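Local coordinates for protein ancestral D-type dye decolorizing peroxidase (Geotrichum candidum, PDB 7ANV) that is a haem-containing fungal peroxidase that probably uses hydrogen peroxide to oxidise dyes and other aromatic substrates, at residues A33-L44 and I164-I174. Sequence-based numbering, arbitrary orientation. Where two conformers were deposited one is given.
Sequences AFRKHLKQLIPL and IFGVGGPHASI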
ATOM      1  N   ALA A  33      -8.973 -22.152  22.980  1.00 26.68           N
ATOM      2  CA  ALA A  33      -9.100 -20.945  23.819  1.00 26.56           C
ATOM      3  C   ALA A  33      -9.211 -19.727  22.917  1.00 24.65           C
ATOM      4  O   ALA A  33     -10.011 -18.829  23.210  1.00 25.43           O
ATOM      5  CB  ALA A  33      -7.937 -20.825  24.762  1.00 26.93           C
ATOM      6  N   PHE A  34      -8.439 -19.695  21.834  1.00 24.80           N
ATOM      7  CA  PHE A  34      -8.440 -18.553  20.891  1.00 23.97           C
ATOM      8  C   PHE A  34      -9.852 -18.328  20.327  1.00 23.89           C
ATOM      9  O   PHE A  34     -10.335 -17.195  20.248  1.00 23.33           O
ATOM     10  CB  PHE A  34      -7.438 -18.746  19.757  1.00 23.84           C
ATOM     11  CG  PHE A  34      -7.507 -17.610  18.765  1.00 23.26           C
ATOM     12  CD1 PHE A  34      -6.813 -16.426  18.985  1.00 22.97           C
ATOM     13  CD2 PHE A  34      -8.306 -17.694  17.633  1.00 23.29           C
ATOM     14  CE1 PHE A  34      -6.894 -15.368  18.088  1.00 22.99           C
ATOM     15  CE2 PHE A  34      -8.434 -16.615  16.776  1.00 23.57           C
ATOM     16  CZ  PHE A  34      -7.694 -15.467  16.969  1.00 22.69           C
ATOM     17  N   ARG A  35     -10.536 -19.404  19.970  1.00 24.94           N
ATOM     18  CA  ARG A  35     -11.876 -19.295  19.359  1.00 26.47           C
ATOM     19  C   ARG A  35     -12.851 -18.752  20.409  1.00 25.94           C
ATOM     20  O   ARG A  35     -13.739 -17.971  20.027  1.00 25.22           O
ATOM     21  CB  ARG A  35     -12.299 -20.613  18.710  1.00 28.03           C
ATOM     22  CG  ARG A  35     -11.402 -21.060  17.566  1.00 30.12           C
ATOM     23  CD  ARG A  35     -11.928 -22.308  16.864  1.00 33.05           C
ATOM     24  NE  ARG A  35     -13.135 -21.997  16.102  1.00 37.00           N
ATOM     25  CZ  ARG A  35     -14.169 -22.827  15.881  1.00 41.94           C
ATOM     26  NH1 ARG A  35     -14.181 -24.072  16.354  1.00 42.36           N
ATOM     27  NH2 ARG A  35     -15.212 -22.395  15.186  1.00 42.88           N
ATOM     28  N   LYS A  36     -12.695 -19.095  21.687  1.00 27.57           N
ATOM     29  CA  LYS A  36     -13.568 -18.571  22.779  1.00 28.29           C
ATOM     30  C   LYS A  36     -13.263 -17.100  22.988  1.00 26.24           C
ATOM     31  O   LYS A  36     -14.223 -16.299  23.074  1.00 25.95           O
ATOM     32  CB  LYS A  36     -13.307 -19.294  24.106  1.00 32.13           C
ATOM     33  CG  LYS A  36     -13.787 -20.728  24.113  1.00 38.22           C
ATOM     34  CD  LYS A  36     -15.260 -20.835  23.768  1.00 43.21           C
ATOM     35  CE  LYS A  36     -15.861 -22.162  24.177  1.00 46.64           C
ATOM     36  NZ  LYS A  36     -16.978 -22.538  23.283  1.00 49.36           N
ATOM     37  N   HIS A  37     -11.972 -16.757  23.069  1.00 24.89           N
ATOM     38  CA  HIS A  37     -11.494 -15.365  23.260  1.00 23.54           C
ATOM     39  C   HIS A  37     -11.999 -14.458  22.143  1.00 23.84           C
ATOM     40  O   HIS A  37     -12.426 -13.323  22.422  1.00 23.21           O
ATOM     41  CB  HIS A  37      -9.970 -15.331  23.346  1.00 23.11           C
ATOM     42  CG  HIS A  37      -9.451 -15.984  24.582  1.00 23.12           C
ATOM     43  ND1 HIS A  37      -8.110 -16.298  24.750  1.00 22.62           N
ATOM     44  CD2 HIS A  37     -10.087 -16.368  25.719  1.00 23.22           C
ATOM     45  CE1 HIS A  37      -7.966 -16.841  25.947  1.00 23.67           C
ATOM     46  NE2 HIS A  37      -9.148 -16.896  26.559  1.00 23.16           N
ATOM     47  N   LEU A  38     -11.965 -14.954  20.911  1.00 24.04           N
ATOM     48  CA  LEU A  38     -12.374 -14.168  19.725  1.00 23.69           C
ATOM     49  C   LEU A  38     -13.823 -13.708  19.855  1.00 23.32           C
ATOM     50  O   LEU A  38     -14.129 -12.595  19.406  1.00 22.31           O
ATOM     51  CB  LEU A  38     -12.169 -15.011  18.472  1.00 24.40           C
ATOM     52  CG  LEU A  38     -12.393 -14.267  17.166  1.00 25.42           C
ATOM     53  CD1 LEU A  38     -11.390 -13.143  16.993  1.00 25.18           C
ATOM     54  CD2 LEU A  38     -12.313 -15.225  15.992  1.00 26.44           C
ATOM     55  N   LYS A  39     -14.678 -14.463  20.536  1.00 25.10           N
ATOM     56  CA  LYS A  39     -16.092 -14.066  20.763  1.00 25.74           C
ATOM     57  C   LYS A  39     -16.145 -12.711  21.497  1.00 24.78           C
ATOM     58  O   LYS A  39     -17.024 -11.887  21.195  1.00 24.33           O
ATOM     59  CB  LYS A  39     -16.833 -15.156  21.526  1.00 29.42           C
ATOM     60  CG  LYS A  39     -18.337 -15.070  21.381  1.00 33.78           C
ATOM     61  CD  LYS A  39     -19.151 -16.185  22.039  1.00 37.34           C
ATOM     62  CE  LYS A  39     -20.536 -16.242  21.412  1.00 41.05           C
ATOM     63  NZ  LYS A  39     -21.489 -17.109  22.152  1.00 45.54           N
ATOM     64  N   GLN A  40     -15.215 -12.488  22.423  0.50 23.82           N
ATOM     65  CA  GLN A  40     -15.125 -11.254  23.232  0.50 24.41           C
ATOM     66  C   GLN A  40     -14.444 -10.139  22.432  0.50 22.70           C
ATOM     67  O   GLN A  40     -14.724  -8.973  22.731  0.50 23.14           O
ATOM     68  CB  GLN A  40     -14.407 -11.556  24.545  0.50 25.33           C
ATOM     69  CG  GLN A  40     -15.005 -12.756  25.266  0.50 27.29           C
ATOM     70  CD  GLN A  40     -16.447 -12.496  25.601  0.50 29.98           C
ATOM     71  OE1 GLN A  40     -16.796 -11.399  26.038  0.50 32.79           O
ATOM     72  NE2 GLN A  40     -17.300 -13.486  25.371  0.50 31.45           N
ATOM     73  N   LEU A  41     -13.645 -10.456  21.415  1.00 22.26           N
ATOM     74  CA  LEU A  41     -13.040  -9.396  20.565  1.00 21.32           C
ATOM     75  C   LEU A  41     -14.092  -8.827  19.605  1.00 21.36           C
ATOM     76  O   LEU A  41     -13.994  -7.665  19.243  1.00 22.20           O
ATOM     77  CB  LEU A  41     -11.840  -9.940  19.795  1.00 20.69           C
ATOM     78  CG  LEU A  41     -11.129  -8.911  18.920  1.00 20.33           C
ATOM     79  CD1 LEU A  41     -10.421  -7.873  19.774  1.00 21.56           C
ATOM     80  CD2 LEU A  41     -10.149  -9.575  17.948  1.00 19.92           C
ATOM     81  N   ILE A  42     -15.013  -9.644  19.130  1.00 22.02           N
ATOM     82  CA  ILE A  42     -15.921  -9.229  18.023  1.00 22.90           C
ATOM     83  C   ILE A  42     -16.597  -7.886  18.304  1.00 23.80           C
ATOM     84  O   ILE A  42     -16.662  -7.042  17.404  1.00 22.45           O
ATOM     85  CB  ILE A  42     -16.873 -10.365  17.630  1.00 24.43           C
ATOM     86  CG1 ILE A  42     -16.034 -11.455  16.959  1.00 24.53           C
ATOM     87  CG2 ILE A  42     -17.950  -9.852  16.687  1.00 25.50           C
ATOM     88  CD1 ILE A  42     -16.745 -12.750  16.720  1.00 25.96           C
ATOM     89  N   PRO A  43     -17.143  -7.607  19.509  1.00 24.94           N
ATOM     90  CA  PRO A  43     -17.747  -6.298  19.769  1.00 25.21           C
ATOM     91  C   PRO A  43     -16.795  -5.108  19.620  1.00 23.96           C
ATOM     92  O   PRO A  43     -17.270  -4.033  19.474  1.00 24.97           O
ATOM     93  CB  PRO A  43     -18.171  -6.362  21.249  1.00 26.49           C
ATOM     94  CG  PRO A  43     -18.333  -7.854  21.518  1.00 27.37           C
ATOM     95  CD  PRO A  43     -17.302  -8.535  20.645  1.00 25.14           C
ATOM     96  N   LEU A  44     -15.487  -5.316  19.655  1.00 23.59           N
ATOM     97  CA  LEU A  44     -14.459  -4.239  19.548  1.00 22.38           C
ATOM     98  C   LEU A  44     -14.139  -3.989  18.079  1.00 21.41           C
ATOM     99  O   LEU A  44     -13.483  -2.968  17.800  1.00 20.46           O
ATOM    100  CB  LEU A  44     -13.171  -4.631  20.269  1.00 22.64           C
ATOM    101  CG  LEU A  44     -13.152  -4.441  21.787  1.00 24.40           C
ATOM    102  CD1 LEU A  44     -14.179  -5.291  22.463  1.00 25.65           C
ATOM    103  CD2 LEU A  44     -11.781  -4.749  22.340  1.00 24.46           C
ATOM    104  N   ILE A 164      -8.263  -9.787  26.592  1.00 21.31           N
ATOM    105  CA  ILE A 164      -9.256 -10.688  25.938  1.00 21.30           C
ATOM    106  C   ILE A 164      -8.551 -11.985  25.555  1.00 20.39           C
ATOM    107  O   ILE A 164      -9.151 -13.033  25.746  1.00 21.72           O
ATOM    108  CB  ILE A 164      -9.951  -9.980  24.784  1.00 20.86           C
ATOM    109  CG1 ILE A 164     -10.931  -8.937  25.316  1.00 21.95           C
ATOM    110  CG2 ILE A 164     -10.628 -10.945  23.814  1.00 21.60           C
ATOM    111  CD1 ILE A 164     -11.344  -7.950  24.245  1.00 22.36           C
ATOM    112  N   PHE A 165      -7.328 -11.944  25.020  1.00 20.52           N
ATOM    113  CA  PHE A 165      -6.584 -13.160  24.590  1.00 20.65           C
ATOM    114  C   PHE A 165      -5.689 -13.726  25.703  1.00 21.30           C
ATOM    115  O   PHE A 165      -4.924 -14.668  25.455  1.00 21.88           O
ATOM    116  CB  PHE A 165      -5.810 -12.863  23.302  1.00 20.61           C
ATOM    117  CG  PHE A 165      -6.754 -12.687  22.138  1.00 20.35           C
ATOM    118  CD1 PHE A 165      -7.406 -13.777  21.596  1.00 20.66           C
ATOM    119  CD2 PHE A 165      -7.080 -11.428  21.653  1.00 20.45           C
ATOM    120  CE1 PHE A 165      -8.301 -13.633  20.541  1.00 21.18           C
ATOM    121  CE2 PHE A 165      -8.001 -11.288  20.621  1.00 20.94           C
ATOM    122  CZ  PHE A 165      -8.613 -12.385  20.067  1.00 20.98           C
ATOM    123  N   GLY A 166      -5.773 -13.185  26.909  1.00 21.37           N
ATOM    124  CA  GLY A 166      -5.057 -13.733  28.072  1.00 21.83           C
ATOM    125  C   GLY A 166      -3.557 -13.493  28.028  1.00 22.43           C
ATOM    126  O   GLY A 166      -2.831 -14.148  28.821  1.00 23.46           O
ATOM    127  N   VAL A 167      -3.088 -12.550  27.208  1.00 21.64           N
ATOM    128  CA  VAL A 167      -1.639 -12.256  27.046  1.00 22.32           C
ATOM    129  C   VAL A 167      -1.094 -11.767  28.386  1.00 23.35           C
ATOM    130  O   VAL A 167      -1.680 -10.837  28.948  1.00 24.79           O
ATOM    131  CB  VAL A 167      -1.369 -11.245  25.923  1.00 21.71           C
ATOM    132  CG1 VAL A 167       0.090 -10.811  25.873  1.00 22.24           C
ATOM    133  CG2 VAL A 167      -1.826 -11.820  24.591  1.00 21.86           C
ATOM    134  N   GLY A 168       0.014 -12.338  28.841  1.00 24.65           N
ATOM    135  CA  GLY A 168       0.647 -11.968  30.121  1.00 24.94           C
ATOM    136  C   GLY A 168       0.118 -12.756  31.308  1.00 25.28           C
ATOM    137  O   GLY A 168       0.474 -12.407  32.454  1.00 25.63           O
ATOM    138  N   GLY A 169      -0.774 -13.714  31.080  1.00 24.77           N
ATOM    139  CA  GLY A 169      -1.421 -14.517  32.116  1.00 26.30           C
ATOM    140  C   GLY A 169      -1.521 -15.971  31.677  1.00 27.28           C
ATOM    141  O   GLY A 169      -1.176 -16.333  30.553  1.00 26.64           O
ATOM    142  N   PRO A 170      -2.017 -16.854  32.560  1.00 30.10           N
ATOM    143  CA  PRO A 170      -2.009 -18.284  32.280  1.00 30.67           C
ATOM    144  C   PRO A 170      -3.130 -18.712  31.325  1.00 29.96           C
ATOM    145  O   PRO A 170      -3.073 -19.837  30.885  1.00 30.59           O
ATOM    146  CB  PRO A 170      -2.213 -18.852  33.691  1.00 30.87           C
ATOM    147  CG  PRO A 170      -3.141 -17.852  34.340  1.00 30.67           C
ATOM    148  CD  PRO A 170      -2.591 -16.523  33.876  1.00 32.04           C
ATOM    149  N   HIS A 171      -4.059 -17.812  30.975  1.00 28.20           N
ATOM    150  CA  HIS A 171      -5.120 -18.091  29.967  1.00 27.63           C
ATOM    151  C   HIS A 171      -4.657 -17.729  28.545  1.00 25.87           C
ATOM    152  O   HIS A 171      -5.505 -17.840  27.628  1.00 25.95           O
ATOM    153  CB  HIS A 171      -6.432 -17.358  30.312  1.00 28.25           C
ATOM    154  CG  HIS A 171      -7.017 -17.827  31.611  1.00 28.70           C
ATOM    155  ND1 HIS A 171      -7.686 -19.017  31.744  1.00 31.21           N
ATOM    156  CD2 HIS A 171      -6.973 -17.289  32.846  1.00 29.53           C
ATOM    157  CE1 HIS A 171      -8.032 -19.194  33.009  1.00 31.57           C
ATOM    158  NE2 HIS A 171      -7.598 -18.142  33.712  1.00 29.20           N
ATOM    159  N   ALA A 172      -3.424 -17.281  28.318  1.00 24.88           N
ATOM    160  CA  ALA A 172      -3.005 -16.792  26.978  1.00 24.11           C
ATOM    161  C   ALA A 172      -3.354 -17.834  25.903  1.00 24.90           C
ATOM    162  O   ALA A 172      -2.999 -19.032  26.055  1.00 25.16           O
ATOM    163  CB  ALA A 172      -1.534 -16.476  26.935  1.00 24.73           C
ATOM    164  N   SER A 173      -3.962 -17.386  24.815  1.00 23.57           N
ATOM    165  CA  SER A 173      -4.279 -18.196  23.624  1.00 23.68           C
ATOM    166  C   SER A 173      -3.386 -17.780  22.458  1.00 22.95           C
ATOM    167  O   SER A 173      -3.431 -18.464  21.421  1.00 22.93           O
ATOM    168  CB  SER A 173      -5.754 -18.101  23.278  1.00 23.87           C
ATOM    169  OG  SER A 173      -6.126 -16.756  22.937  1.00 22.47           O
ATOM    170  N   ILE A 174      -2.647 -16.678  22.576  1.00 22.99           N
ATOM    171  CA  ILE A 174      -1.738 -16.183  21.510  1.00 23.66           C
ATOM    172  C   ILE A 174      -0.426 -15.739  22.144  1.00 24.96           C
ATOM    173  O   ILE A 174      -0.410 -15.447  23.354  1.00 24.92           O
ATOM    174  CB  ILE A 174      -2.385 -15.025  20.723  1.00 23.19           C
ATOM    175  CG1 ILE A 174      -2.477 -13.741  21.551  1.00 24.15           C
ATOM    176  CG2 ILE A 174      -3.749 -15.445  20.217  1.00 23.13           C
ATOM    177  CD1 ILE A 174      -3.151 -12.604  20.809  1.00 24.63           C
TER
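The imidazole of His37 lies between two backbone carbonyls: Ile164 O sits over one face, 3.2 Å from CG of His37, and Ala33 O, one turn back in the same helix, is over the opposite face. At the ring's edge, near its plane, come His171 O beside CE1 and the hydroxyl of Ser173. Here helix 31-41 of the first ferredoxin-like half of the DyP fold packs on the loop joining helix 151-164 to the edge strand 174-183. That second helix ends in a Schellman motif, with Gly166 at positive phi as its C-prime residue. Ser173 OG and His37 ND1 are hydrogen-bonded at 2.7 Å, and either may be the donor. With an alanine in place of His37, Ser173 OG would probably lose its partner on the helix and the space between the two carbonyls would be left unfilled.

Deeper in, the Phe34 and Phe165 rings lie almost parallel (19° between their planes) but offset, with little of one over the other, and their centroids are 5.1 Å apart. CG of Phe34 is anti to its own N (chi1 177°), which brings CD1 against CG2 of Ile174, a methyl arriving at the ring edge. Leu41 approaches Phe165 at about a right angle, putting CD2 at the edge of that ring, 3.8 Å from CE2. Strand 20-28 lies next to them: its Ile28 touches Phe34, and its Phe24 and Phe26 touch Ile174. At the far end Leu44 and Ile164 meet tip to tip, CD2 of the leucine 3.8 Å from CD1 of the isoleucine.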